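Local atomic coordinates of glycoside hydrolase, family 11\:clostridium cellulosome enzyme, dockerin type i\:polysaccharide (Clostridium thermocellum, PDB entry 2C71), a protein that removes acetyl groups from xylan as a metal-dependent family 4 carbohydrate esterase, in the breakdown of plant cell walls. Residues A8-D13 and G149-L154; K33-V38 and V183-L188; L24-K29 and A167-I172. One frame throughout, in Å; residues are numbered along the deposited sequence.

Interaction 1. Residues A8-D13 and G149-L154. With MG (magnesium ion), chain B.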
loop_
_atom_site.group_PDB
_atom_site.type_symbol
_atom_site.label_atom_id
_atom_site.label_comp_id
_atom_site.label_asym_id
_atom_site.label_seq_id
_atom_site.Cartn_x
_atom_site.Cartn_y
_atom_site.Cartn_z
ATOM N N ALA A 8 -9.802 2.200 -0.328
ATOM C CA ALA A 8 -8.717 1.230 -0.322
ATOM C C ALA A 8 -7.697 1.600 0.758
ATOM O O ALA A 8 -6.986 2.581 0.626
ATOM C CB ALA A 8 -8.070 1.172 -1.663
ATOM N N LEU A 9 -7.599 0.750 1.739
ATOM C CA LEU A 9 -6.669 0.919 2.794
ATOM C C LEU A 9 -5.335 0.285 2.322
ATOM O O LEU A 9 -5.331 -0.901 1.937
ATOM C CB LEU A 9 -7.322 0.234 3.996
ATOM C CG LEU A 9 -6.558 0.291 5.300
ATOM C CD1 LEU A 9 -6.422 1.707 5.819
ATOM C CD2 LEU A 9 -7.250 -0.636 6.319
ATOM N N THR A 10 -4.221 1.045 2.315
ATOM C CA THR A 10 -2.956 0.573 1.790
ATOM C C THR A 10 -1.829 0.877 2.787
ATOM O O THR A 10 -1.920 1.839 3.563
ATOM C CB THR A 10 -2.632 1.166 0.406
ATOM O OG1 THR A 10 -2.214 2.511 0.526
ATOM C CG2 THR A 10 -3.807 1.050 -0.578
ATOM N N PHE A 11 -0.807 0.013 2.780
ATOM C CA PHE A 11 0.246 0.056 3.792
ATOM C C PHE A 11 1.603 -0.075 3.133
ATOM O O PHE A 11 1.869 -1.052 2.446
ATOM C CB PHE A 11 0.082 -1.096 4.774
ATOM C CG PHE A 11 -1.187 -1.028 5.565
ATOM C CD1 PHE A 11 -1.255 -0.231 6.709
ATOM C CD2 PHE A 11 -2.328 -1.739 5.185
ATOM C CE1 PHE A 11 -2.447 -0.112 7.425
ATOM C CE2 PHE A 11 -3.501 -1.619 5.904
ATOM C CZ PHE A 11 -3.546 -0.807 6.997
ATOM N N ASP A 12 2.475 0.901 3.369
ATOM C CA ASP A 12 3.827 0.879 2.815
ATOM C C ASP A 12 4.844 0.272 3.782
ATOM O O ASP A 12 4.624 0.249 4.995
ATOM C CB ASP A 12 4.264 2.289 2.414
ATOM C CG ASP A 12 3.612 2.758 1.128
ATOM O OD1 ASP A 12 2.957 1.934 0.456
ATOM O OD2 ASP A 12 3.755 3.953 0.790
ATOM N N ASP A 13 6.021 -0.042 3.251
ATOM C CA ASP A 13 7.357 -0.070 3.880
ATOM C C ASP A 13 7.743 -1.407 4.510
ATOM O O ASP A 13 8.881 -1.558 4.985
ATOM C CB ASP A 13 7.627 1.039 4.912
ATOM C CG ASP A 13 7.926 2.418 4.295
ATOM O OD1 ASP A 13 7.756 2.629 3.067
ATOM O OD2 ASP A 13 8.334 3.307 5.094
ATOM N N GLY A 149 -13.922 6.426 -3.234
ATOM C CA GLY A 149 -12.830 6.208 -4.147
ATOM C C GLY A 149 -11.430 6.529 -3.609
ATOM O O GLY A 149 -10.452 6.283 -4.322
ATOM N N THR A 150 -11.328 7.039 -2.384
ATOM C CA THR A 150 -9.999 7.397 -1.863
ATOM C C THR A 150 -9.123 6.150 -1.690
ATOM O O THR A 150 -9.547 5.124 -1.149
ATOM C CB THR A 150 -10.148 8.091 -0.515
ATOM O OG1 THR A 150 -10.884 9.313 -0.677
ATOM C CG2 THR A 150 -8.846 8.347 0.210
ATOM N N ILE A 151 -7.841 6.324 -2.041
ATOM C CA ILE A 151 -6.762 5.415 -1.670
ATOM C C ILE A 151 -6.111 6.003 -0.414
ATOM O O ILE A 151 -5.681 7.154 -0.448
ATOM C CB ILE A 151 -5.770 5.249 -2.802
ATOM C CG1 ILE A 151 -6.429 4.637 -4.053
ATOM C CG2 ILE A 151 -4.545 4.450 -2.349
ATOM C CD1 ILE A 151 -5.537 4.669 -5.322
ATOM N N ILE A 152 -6.097 5.260 0.679
ATOM C CA ILE A 152 -5.543 5.717 1.964
ATOM C C ILE A 152 -4.126 5.176 2.080
ATOM O O ILE A 152 -3.920 3.956 2.002
ATOM C CB ILE A 152 -6.369 5.156 3.133
ATOM C CG1 ILE A 152 -7.859 5.546 3.048
ATOM C CG2 ILE A 152 -5.758 5.622 4.454
ATOM C CD1 ILE A 152 -8.733 4.745 3.941
ATOM N N LEU A 153 -3.146 6.055 2.234
ATOM C CA LEU A 153 -1.722 5.719 2.351
ATOM C C LEU A 153 -1.350 5.745 3.846
ATOM O O LEU A 153 -1.261 6.819 4.463
ATOM C CB LEU A 153 -0.881 6.662 1.545
ATOM C CG LEU A 153 0.616 6.312 1.405
ATOM C CD1 LEU A 153 1.239 7.245 0.367
ATOM C CD2 LEU A 153 1.416 6.340 2.687
ATOM N N LEU A 154 -1.161 4.561 4.441
ATOM C CA LEU A 154 -0.608 4.360 5.761
ATOM C C LEU A 154 0.681 3.553 5.648
ATOM O O LEU A 154 1.048 3.083 4.583
ATOM C CB LEU A 154 -1.642 3.661 6.679
ATOM C CG LEU A 154 -2.883 4.479 6.976
ATOM C CD1 LEU A 154 -3.925 3.599 7.696
ATOM C CD2 LEU A 154 -2.529 5.728 7.848
HETATM MG MG MG B . 7.886 4.357 1.869
HETATM O O HOH W 1 6.022 5.031 2.358
HETATM O O HOH W 2 8.631 5.403 3.506
HETATM O O HOH W 3 9.825 4.104 1.275
HETATM O O HOH W 4 7.857 6.188 0.667
#

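Interaction 2. Residues K33-V38 and V183-L188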
loop_
_atom_site.group_PDB
_atom_site.type_symbol
_atom_site.label_atom_id
_atom_site.label_comp_id
_atom_site.label_asym_id
_atom_site.label_seq_id
_atom_site.Cartn_x
_atom_site.Cartn_y
_atom_site.Cartn_z
ATOM N N LYS A 33 -10.145 -6.346 3.916
ATOM C CA LYS A 33 -9.055 -6.544 2.936
ATOM C C LYS A 33 -8.324 -5.260 2.697
ATOM O O LYS A 33 -8.936 -4.202 2.676
ATOM C CB LYS A 33 -9.634 -7.072 1.600
ATOM C CG LYS A 33 -10.308 -8.482 1.774
ATOM C CD LYS A 33 -10.867 -9.027 0.497
ATOM C CE LYS A 33 -11.640 -10.385 0.766
ATOM N NZ LYS A 33 -12.740 -10.329 1.835
ATOM N N ALA A 34 -7.032 -5.361 2.424
ATOM C CA ALA A 34 -6.160 -4.191 2.211
ATOM C C ALA A 34 -5.099 -4.553 1.185
ATOM O O ALA A 34 -5.041 -5.667 0.671
ATOM C CB ALA A 34 -5.566 -3.717 3.515
ATOM N N THR A 35 -4.233 -3.580 0.904
ATOM C CA THR A 35 -3.130 -3.732 -0.036
ATOM C C THR A 35 -1.828 -3.327 0.651
ATOM O O THR A 35 -1.788 -2.278 1.299
ATOM C CB THR A 35 -3.334 -2.899 -1.304
ATOM O OG1 THR A 35 -4.635 -3.189 -1.858
ATOM C CG2 THR A 35 -2.285 -3.167 -2.358
ATOM N N PHE A 36 -0.802 -4.138 0.511
ATOM C CA PHE A 36 0.537 -3.897 1.091
ATOM C C PHE A 36 1.512 -3.603 -0.035
ATOM O O PHE A 36 1.687 -4.439 -0.923
ATOM C CB PHE A 36 0.993 -5.106 1.905
ATOM C CG PHE A 36 0.160 -5.336 3.125
ATOM C CD1 PHE A 36 -1.049 -6.033 3.072
ATOM C CD2 PHE A 36 0.549 -4.789 4.352
ATOM C CE1 PHE A 36 -1.821 -6.147 4.204
ATOM C CE2 PHE A 36 -0.240 -4.931 5.479
ATOM C CZ PHE A 36 -1.427 -5.628 5.381
ATOM N N MET A 37 2.133 -2.442 0.011
ATOM C CA MET A 37 3.147 -2.011 -0.973
ATOM C C MET A 37 4.495 -2.312 -0.329
ATOM O O MET A 37 4.921 -1.624 0.612
ATOM C CB MET A 37 2.984 -0.525 -1.332
ATOM C CG MET A 37 1.586 -0.144 -1.745
ATOM S SD MET A 37 0.834 -1.039 -3.118
ATOM C CE MET A 37 1.719 -0.259 -4.483
ATOM N N VAL A 38 5.107 -3.395 -0.784
ATOM C CA VAL A 38 6.269 -3.983 -0.081
ATOM C C VAL A 38 7.579 -3.594 -0.725
ATOM O O VAL A 38 7.690 -3.255 -1.916
ATOM C CB VAL A 38 6.144 -5.519 0.021
ATOM C CG1 VAL A 38 4.880 -5.906 0.785
ATOM C CG2 VAL A 38 6.221 -6.195 -1.311
ATOM N N VAL A 183 -11.819 -2.239 0.157
ATOM C CA VAL A 183 -11.462 -3.078 -0.964
ATOM C C VAL A 183 -9.963 -3.011 -1.227
ATOM O O VAL A 183 -9.278 -2.049 -0.821
ATOM C CB VAL A 183 -12.259 -2.647 -2.218
ATOM C CG1 VAL A 183 -13.787 -2.975 -1.998
ATOM C CG2 VAL A 183 -12.046 -1.204 -2.584
ATOM N N THR A 184 -9.452 -4.028 -1.925
ATOM C CA THR A 184 -8.072 -3.984 -2.436
ATOM C C THR A 184 -7.994 -2.978 -3.582
ATOM O O THR A 184 -9.018 -2.560 -4.116
ATOM C CB THR A 184 -7.591 -5.348 -2.922
ATOM O OG1 THR A 184 -8.334 -5.689 -4.078
ATOM C CG2 THR A 184 -7.668 -6.441 -1.844
ATOM N N LEU A 185 -6.776 -2.623 -4.020
ATOM C CA LEU A 185 -6.645 -1.736 -5.184
ATOM C C LEU A 185 -7.266 -2.356 -6.418
ATOM O O LEU A 185 -7.977 -1.672 -7.165
ATOM C CB LEU A 185 -5.179 -1.360 -5.437
ATOM C CG LEU A 185 -4.567 -0.419 -4.398
ATOM C CD1 LEU A 185 -3.063 -0.205 -4.703
ATOM C CD2 LEU A 185 -5.262 0.909 -4.379
ATOM N N THR A 186 -7.010 -3.625 -6.667
ATOM C CA THR A 186 -7.578 -4.268 -7.850
ATOM C C THR A 186 -9.093 -4.207 -7.779
ATOM O O THR A 186 -9.761 -3.930 -8.793
ATOM C CB THR A 186 -7.057 -5.722 -8.033
ATOM O OG1 THR A 186 -5.705 -5.673 -8.520
ATOM C CG2 THR A 186 -7.883 -6.552 -8.990
ATOM N N GLU A 187 -9.659 -4.502 -6.616
ATOM C CA GLU A 187 -11.093 -4.472 -6.459
ATOM C C GLU A 187 -11.653 -3.069 -6.657
ATOM O O GLU A 187 -12.723 -2.882 -7.255
ATOM C CB GLU A 187 -11.473 -5.008 -5.099
ATOM C CG GLU A 187 -11.332 -6.498 -4.911
ATOM C CD GLU A 187 -11.332 -6.986 -3.448
ATOM O OE1 GLU A 187 -11.399 -6.164 -2.455
ATOM O OE2 GLU A 187 -11.222 -8.268 -3.261
ATOM N N LEU A 188 -10.956 -2.045 -6.136
ATOM C CA LEU A 188 -11.413 -0.672 -6.294
ATOM C C LEU A 188 -11.562 -0.312 -7.776
ATOM O O LEU A 188 -12.583 0.216 -8.205
ATOM C CB LEU A 188 -10.429 0.272 -5.605
ATOM C CG LEU A 188 -10.777 1.747 -5.703
ATOM C CD1 LEU A 188 -12.172 2.031 -5.121
ATOM C CD2 LEU A 188 -9.703 2.639 -5.005
HETATM O O HOH W 5 -9.136 -1.607 1.958
HETATM O O HOH W 6 -6.516 -1.691 -0.519
#

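Interaction 3. Residues L24-K29 and A167-I172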
loop_
_atom_site.group_PDB
_atom_site.type_symbol
_atom_site.label_atom_id
_atom_site.label_comp_id
_atom_site.label_asym_id
_atom_site.label_seq_id
_atom_site.Cartn_x
_atom_site.Cartn_y
_atom_site.Cartn_z
ATOM N N LEU A 24 -2.051 -6.966 10.239
ATOM C CA LEU A 24 -2.836 -8.103 9.758
ATOM C C LEU A 24 -3.814 -8.581 10.832
ATOM O O LEU A 24 -4.926 -8.997 10.495
ATOM C CB LEU A 24 -1.926 -9.231 9.282
ATOM C CG LEU A 24 -1.171 -8.928 7.976
ATOM C CD1 LEU A 24 -0.043 -9.943 7.767
ATOM C CD2 LEU A 24 -2.105 -8.943 6.767
ATOM N N ASP A 25 -3.404 -8.556 12.090
ATOM C CA ASP A 25 -4.316 -8.965 13.181
ATOM C C ASP A 25 -5.530 -8.062 13.241
ATOM O O ASP A 25 -6.633 -8.553 13.497
ATOM C CB ASP A 25 -3.597 -9.007 14.499
ATOM C CG ASP A 25 -2.590 -10.150 14.630
ATOM O OD1 ASP A 25 -2.569 -11.089 13.860
ATOM O OD2 ASP A 25 -1.834 -10.115 15.662
ATOM N N LYS A 26 -5.371 -6.736 13.094
ATOM C CA LYS A 26 -6.515 -5.822 13.066
ATOM C C LYS A 26 -7.415 -6.123 11.877
ATOM O O LYS A 26 -8.642 -6.108 11.979
ATOM C CB LYS A 26 -6.070 -4.362 12.990
ATOM C CG LYS A 26 -5.298 -3.837 14.172
ATOM C CD LYS A 26 -6.067 -3.845 15.481
ATOM C CE LYS A 26 -5.206 -3.347 16.604
ATOM N NZ LYS A 26 -5.835 -3.400 17.886
ATOM N N LEU A 27 -6.819 -6.345 10.710
ATOM C CA LEU A 27 -7.614 -6.620 9.510
ATOM C C LEU A 27 -8.385 -7.915 9.666
ATOM O O LEU A 27 -9.548 -8.027 9.210
ATOM C CB LEU A 27 -6.748 -6.619 8.270
ATOM C CG LEU A 27 -5.986 -5.298 8.035
ATOM C CD1 LEU A 27 -5.025 -5.492 6.830
ATOM C CD2 LEU A 27 -6.892 -4.128 7.832
ATOM N N ASP A 28 -7.826 -8.909 10.335
ATOM C CA ASP A 28 -8.563 -10.145 10.626
ATOM C C ASP A 28 -9.724 -9.845 11.572
ATOM O O ASP A 28 -10.831 -10.389 11.396
ATOM C CB ASP A 28 -7.647 -11.210 11.277
ATOM C CG ASP A 28 -6.652 -11.889 10.343
ATOM O OD1 ASP A 28 -6.854 -11.865 9.113
ATOM O OD2 ASP A 28 -5.683 -12.491 10.904
ATOM N N LYS A 29 -9.484 -9.062 12.621
ATOM C CA LYS A 29 -10.520 -8.748 13.599
ATOM C C LYS A 29 -11.747 -8.160 12.951
ATOM O O LYS A 29 -12.881 -8.481 13.316
ATOM C CB LYS A 29 -9.954 -7.789 14.655
ATOM C CG LYS A 29 -10.868 -7.323 15.750
ATOM C CD LYS A 29 -10.059 -6.165 16.581
ATOM C CE LYS A 29 -10.785 -5.621 17.731
ATOM N NZ LYS A 29 -9.910 -4.680 18.469
ATOM N N ALA A 167 -4.845 2.883 15.330
ATOM C CA ALA A 167 -5.668 3.809 14.559
ATOM C C ALA A 167 -6.764 3.066 13.815
ATOM O O ALA A 167 -7.863 3.603 13.612
ATOM C CB ALA A 167 -4.821 4.621 13.618
ATOM N N LEU A 168 -6.483 1.845 13.350
ATOM C CA LEU A 168 -7.464 1.071 12.594
ATOM C C LEU A 168 -8.699 0.712 13.442
ATOM O O LEU A 168 -9.771 0.519 12.880
ATOM C CB LEU A 168 -6.840 -0.210 12.023
ATOM C CG LEU A 168 -5.675 0.028 11.054
ATOM C CD1 LEU A 168 -5.077 -1.321 10.631
ATOM C CD2 LEU A 168 -6.124 0.781 9.827
ATOM N N ASP A 169 -8.526 0.630 14.761
ATOM C CA ASP A 169 -9.692 0.413 15.659
ATOM C C ASP A 169 -10.698 1.525 15.643
ATOM O O ASP A 169 -11.832 1.299 16.088
ATOM C CB ASP A 169 -9.258 0.160 17.106
ATOM C CG ASP A 169 -8.606 -1.186 17.295
ATOM O OD1 ASP A 169 -9.142 -2.219 16.803
ATOM O OD2 ASP A 169 -7.551 -1.220 17.966
ATOM N N ILE A 170 -10.314 2.731 15.192
ATOM C CA ILE A 170 -11.213 3.847 14.970
ATOM C C ILE A 170 -11.598 3.931 13.501
ATOM O O ILE A 170 -12.782 4.059 13.162
ATOM C CB ILE A 170 -10.611 5.161 15.462
ATOM C CG1 ILE A 170 -10.327 5.093 16.951
ATOM C CG2 ILE A 170 -11.498 6.337 15.113
ATOM C CD1 ILE A 170 -9.408 6.206 17.449
ATOM N N ILE A 171 -10.608 3.900 12.602
ATOM C CA ILE A 171 -10.880 4.063 11.170
ATOM C C ILE A 171 -11.897 3.070 10.653
ATOM O O ILE A 171 -12.827 3.465 9.926
ATOM C CB ILE A 171 -9.560 3.952 10.369
ATOM C CG1 ILE A 171 -8.605 5.123 10.699
ATOM C CG2 ILE A 171 -9.839 3.885 8.887
ATOM C CD1 ILE A 171 -7.173 4.870 10.265
ATOM N N ILE A 172 -11.669 1.785 10.910
ATOM C CA ILE A 172 -12.506 0.761 10.269
ATOM C C ILE A 172 -13.973 0.871 10.751
ATOM O O ILE A 172 -14.882 0.985 9.925
ATOM C CB ILE A 172 -11.855 -0.621 10.339
ATOM C CG1 ILE A 172 -10.611 -0.651 9.455
ATOM C CG2 ILE A 172 -12.906 -1.680 9.904
ATOM C CD1 ILE A 172 -9.721 -1.865 9.673
#

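Interaction 1. Residues A8-D13 and G149-L154
Ala-8 to Phe-11 pair in parallel with Ile-151 to Leu-154, the two strand axes approaching to 4.8 Å and inclined at 25° to each other. The ladder starts where Ala-8 N donates to Thr-150 O, continues through Ile-152 N to Ala-8 O at 2.8 Å, then passes through Thr-10 and closes with Asp-12 N to Leu-154 O. Leu-154 O also receives a CA-H contact from Phe-11. Ile-152 O is gripped twice by one residue. Thr-10 N reaches it at 2.9 Å in a bent bond (137°), and Thr-10 OG1 donates to it at 2.7 Å from a position tilted out of the carbonyl plane. This second bond depends on OG1 standing between the backbone N and the carbonyl carbon (chi1 75°), which leaves CG2 to meet Ile-151 CG2 at 3.9 Å. On the other face the Phe-11 ring runs alongside Leu-154, its CD1 3.9 Å from Leu-154 CB. Next along the chain, Asp-13 OD1 binds the magnesium ion at 2.1 Å, His-64 being the other protein ligand, while a metal-bound water donates to Asp-12 OD2 at 3.0 Å. Arg-102 bridges two residues of strand 6-12, in a salt bridge with Asp-12 OD1 and a hydrogen bond with Thr-10 OG1. Helix 185-192 packs on the face of Ala-8 and Ile-151 through Leu-185 and Leu-188, and strand 35-38 continues the sheet beyond strand 6-12.

Interaction 2. Residues K33-V38 and V183-L188
Thr-35 meets the start of helix 185-192 through a single direct hydrogen bond, in which Leu-185 N donates to Thr-35 OG1 at 3.1 Å (154° at the hydrogen). With OG1 anti to the carbonyl carbon, beside the backbone N (chi1 -52°), the hydroxyl faces the helix start and CG2 is left to meet Leu-185. Thr-35 OG1 donates a hydrogen bond to a water 2.8 Å away, which in turn donates to Val-183 O. A second water donates to Lys-33 O at 2.7 Å and also to Val-183 O, so two waters link Val-183 O to Lys-33 and Thr-35. Within 183-188, Thr-184 and Glu-187 form a capping box: Glu-187 N donates to Thr-184 OG1, and Thr-184 N to Glu-187 OE1 at 2.9 Å, meeting the carboxylate from above its plane. Van der Waals contacts fill in around these bonds: the Thr-184 methyl CG2 lies 3.7 Å from the carbonyl oxygen Ala-34 O and also touches Lys-33 CB, while Thr-35 and Leu-185 cross at about a right angle, with Thr-35 CG2 3.9 Å from Leu-185 CD1. Charge plays a looser part: the Lys-33 chain passes across Glu-187 but ends with NZ 5.7 Å from OE2. The chemistry implies a helix start at which side chains accept from three amides: Thr-184 from Glu-187, Glu-187 from Thr-184 and Thr-35 from Leu-185, the last hydroxyl, buried, also donating to water.

Interaction 3. Residues L24-K29 and A167-I172
Leu-27 reaches across to Ile-172 on the buried side of two neighbouring helices, whose axes come within 10.2 Å and run in similar directions, 31° apart. Leu-27 CD2 and Ile-172 CD1 touch at 4.1 Å, their side chains crossing at about a right angle. Leu-168 CD1 makes a longer contact with that same CD2 but lies 4.0 Å from Lys-26 CB, so the base of the lysine chain also belongs to the apolar layer. Beneath, Leu-27 and Leu-168 both rest on strand 6-12, and Ile-172 on Val-32. Toward solvent the packing gives way to charge, with Asp-169 at the centre of a network. The Lys-26 chain bends at chi2 (-62°) and then extends, bringing NZ to Asp-169 OD2 at 2.8 Å on the syn side, close to the carboxylate plane. Lys-29, extended throughout and exposed, sends NZ to Asp-169 OD1 at 3.1 Å from well above that plane. OD1 has a further hydrogen bond with Tyr-30 OH, so both oxygens are occupied and rotation of the carboxylate is probably restricted; two ammonium groups close by would be expected to stabilise its negative charge. Each helix follows one of two hydrogen-bonded parallel strands, 6-12 and 151-155, and the pair packs side by side on the outside of a beta/alpha barrel, as in the distorted barrel of the NodB-type deacetylases.

In the fold
Strand 6-12 joins the three contacts. Interactions 1 and 2, with centres 8 Å apart, share one sheet: Phe-11 N probably bonds to Thr-35 O at 2.9 Å and Phe-11 O to Met-37 N at 2.8 Å. Interaction 3 covers the outer face of the same strands, where Phe-11 CZ meets Leu-168 CD1 at 4.0 Å, and Phe-36 CZ packs on Leu-24 CD2 at 3.7 Å. Helix 185-192, from interaction 2, lies on the opposite face. The magnesium site, formed with Asp-13 and His-64, is at the C-terminal end of strand 6-12; the side chain of Met-37 is about 8 Å from the metal, whereas the salt-bridge network belongs to the outer shell.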